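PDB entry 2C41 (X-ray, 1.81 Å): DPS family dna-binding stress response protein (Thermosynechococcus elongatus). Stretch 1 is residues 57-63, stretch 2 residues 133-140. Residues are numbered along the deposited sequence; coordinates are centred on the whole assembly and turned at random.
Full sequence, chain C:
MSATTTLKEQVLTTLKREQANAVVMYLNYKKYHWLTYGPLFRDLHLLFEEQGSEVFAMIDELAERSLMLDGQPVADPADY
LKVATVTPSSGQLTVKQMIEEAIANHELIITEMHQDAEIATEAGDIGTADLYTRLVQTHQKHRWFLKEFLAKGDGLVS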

# COMPACT_ATOMS: atom_id res chain seq x y z
N ALA C 57 21.23 8.95 -3.31
CA ALA C 57 20.20 9.53 -4.18
C ALA C 57 20.71 10.75 -4.93
O ALA C 57 20.23 11.07 -6.02
CB ALA C 57 18.98 9.89 -3.36
N MET C 58 21.69 11.43 -4.34
CA MET C 58 22.25 12.63 -4.94
C MET C 58 23.09 12.36 -6.18
O MET C 58 23.25 13.24 -7.02
CB MET C 58 23.10 13.39 -3.92
CG MET C 58 22.32 13.77 -2.68
SD MET C 58 23.40 14.74 -1.62
CE MET C 58 22.45 14.75 -0.11
N ILE C 59 23.65 11.15 -6.27
CA ILE C 59 24.52 10.81 -7.38
C ILE C 59 23.81 11.01 -8.72
O ILE C 59 24.31 11.71 -9.60
CB ILE C 59 25.06 9.36 -7.28
CG1 ILE C 59 25.90 9.18 -6.01
CG2 ILE C 59 25.86 9.01 -8.53
CD1 ILE C 59 26.12 7.74 -5.61
N ASP C 60 22.65 10.40 -8.87
CA ASP C 60 21.91 10.50 -10.12
C ASP C 60 21.40 11.92 -10.39
O ASP C 60 21.40 12.38 -11.53
CB ASP C 60 20.76 9.49 -10.16
CG ASP C 60 20.21 9.31 -11.55
OD1 ASP C 60 19.11 9.82 -11.81
OD2 ASP C 60 20.91 8.72 -12.40
N GLU C 61 21.00 12.63 -9.33
CA GLU C 61 20.51 14.00 -9.46
C GLU C 61 21.60 14.93 -10.01
O GLU C 61 21.36 15.73 -10.92
CB GLU C 61 20.04 14.55 -8.12
CG GLU C 61 18.82 13.89 -7.56
CD GLU C 61 18.08 14.82 -6.65
OE1 GLU C 61 18.36 14.80 -5.43
OE2 GLU C 61 17.27 15.61 -7.15
N LEU C 62 22.80 14.81 -9.44
CA LEU C 62 23.94 15.63 -9.83
C LEU C 62 24.47 15.24 -11.22
O LEU C 62 24.86 16.11 -12.00
CB LEU C 62 25.06 15.53 -8.79
CG LEU C 62 24.73 16.19 -7.44
CD1 LEU C 62 25.66 15.64 -6.34
CD2 LEU C 62 24.82 17.71 -7.56
N ALA C 63 24.46 13.94 -11.51
CA ALA C 63 24.90 13.46 -12.81
C ALA C 63 23.97 13.91 -13.92
O ALA C 63 24.40 14.47 -14.92
CB ALA C 63 25.02 11.94 -12.80
N THR C 133 21.02 24.02 -3.19
CA THR C 133 20.34 24.58 -2.03
C THR C 133 19.53 23.52 -1.28
O THR C 133 19.52 23.49 -0.05
CB THR C 133 19.46 25.77 -2.42
OG1 THR C 133 20.28 26.81 -2.96
CG2 THR C 133 18.69 26.32 -1.21
N ARG C 134 18.87 22.64 -2.03
CA ARG C 134 18.13 21.52 -1.43
C ARG C 134 19.08 20.48 -0.83
O ARG C 134 18.93 20.07 0.33
CB ARG C 134 17.19 20.88 -2.47
CG ARG C 134 16.51 19.59 -1.99
CD ARG C 134 15.34 19.18 -2.88
NE ARG C 134 15.70 19.09 -4.29
CZ ARG C 134 16.32 18.06 -4.87
NH1 ARG C 134 16.59 18.11 -6.18
NH2 ARG C 134 16.67 16.98 -4.17
N LEU C 135 20.05 20.04 -1.63
CA LEU C 135 20.95 18.97 -1.20
C LEU C 135 21.79 19.34 0.01
O LEU C 135 22.05 18.50 0.88
CB LEU C 135 21.85 18.51 -2.35
CG LEU C 135 21.18 17.88 -3.59
CD1 LEU C 135 22.24 17.27 -4.50
CD2 LEU C 135 20.12 16.84 -3.19
N VAL C 136 22.22 20.60 0.09
CA VAL C 136 23.08 21.01 1.21
C VAL C 136 22.38 20.84 2.57
O VAL C 136 23.03 20.56 3.57
CB VAL C 136 23.68 22.43 0.99
CG1 VAL C 136 22.67 23.52 1.33
CG2 VAL C 136 24.97 22.61 1.79
N GLN C 137 21.05 20.97 2.59
CA GLN C 137 20.29 20.82 3.84
C GLN C 137 20.35 19.38 4.36
O GLN C 137 20.40 19.16 5.57
CB GLN C 137 18.84 21.28 3.65
CG GLN C 137 18.74 22.77 3.30
CD GLN C 137 17.36 23.18 2.84
OE1 GLN C 137 17.14 23.52 1.66
NE2 GLN C 137 16.40 23.13 3.76
N THR C 138 20.37 18.42 3.45
CA THR C 138 20.54 17.01 3.83
C THR C 138 21.93 16.80 4.44
O THR C 138 22.07 16.14 5.47
CB THR C 138 20.26 16.09 2.63
OG1 THR C 138 18.88 16.20 2.29
CG2 THR C 138 20.59 14.64 2.96
N HIS C 139 22.95 17.37 3.81
CA HIS C 139 24.31 17.32 4.39
C HIS C 139 24.38 17.97 5.77
O HIS C 139 25.05 17.46 6.68
CB HIS C 139 25.31 17.94 3.42
CG HIS C 139 25.78 16.98 2.37
ND1 HIS C 139 25.31 17.01 1.07
CD2 HIS C 139 26.62 15.94 2.44
CE1 HIS C 139 25.88 16.04 0.38
NE2 HIS C 139 26.67 15.37 1.20
N GLN C 140 23.67 19.09 5.93
CA GLN C 140 23.63 19.76 7.23
C GLN C 140 22.94 18.89 8.29
O GLN C 140 23.37 18.87 9.46
CB GLN C 140 22.99 21.14 7.10
CG GLN C 140 23.90 22.09 6.33
CD GLN C 140 23.22 23.36 5.84
OE1 GLN C 140 22.03 23.37 5.50
NE2 GLN C 140 24.00 24.44 5.77

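Helices that pack at a distance can bridge the gap with side chains that are long or bulky, and this pair from a Dps-family protein illustrates the principle. The two helices run nearly antiparallel, at 159°, and their axes come no closer than 11.9 Å. Met58 and Leu135, whose CA atoms lie 7.5 Å apart, are the closest register point and bury the most surface. Both point toward the opposing helix, and Met58 CG meets Leu135 CD2 at 3.8 Å. With chi angles m, t, t, Met58 is extended, and its unbranched chain reaches well beyond this contact: CE lies 3.6 Å from Thr138 CG2, while SD approaches the His139 ring obliquely, 4.4 Å from its centroid. Leucine suits the other side because of its fork: both Leu135 methyls lie against Met58, and Leu135 CD1 also comes within 4.0 Å of CG of Leu62, which starts out sideways but brings its end nearer.

Toward the more exposed margin, Glu61 adds a polar clasp. Its carboxylate meets the edge of the Arg134 guanidinium in a two-pronged salt bridge, Arg134 NH1 donating to Glu61 OE2 at 2.8 Å and Arg134 NH2 to Glu61 OE1 at 3.0 Å. Two flat, complementary groups thus pair charge where the side chains are more exposed, while the largest buried areas belong to the apolar Met58 and Leu135.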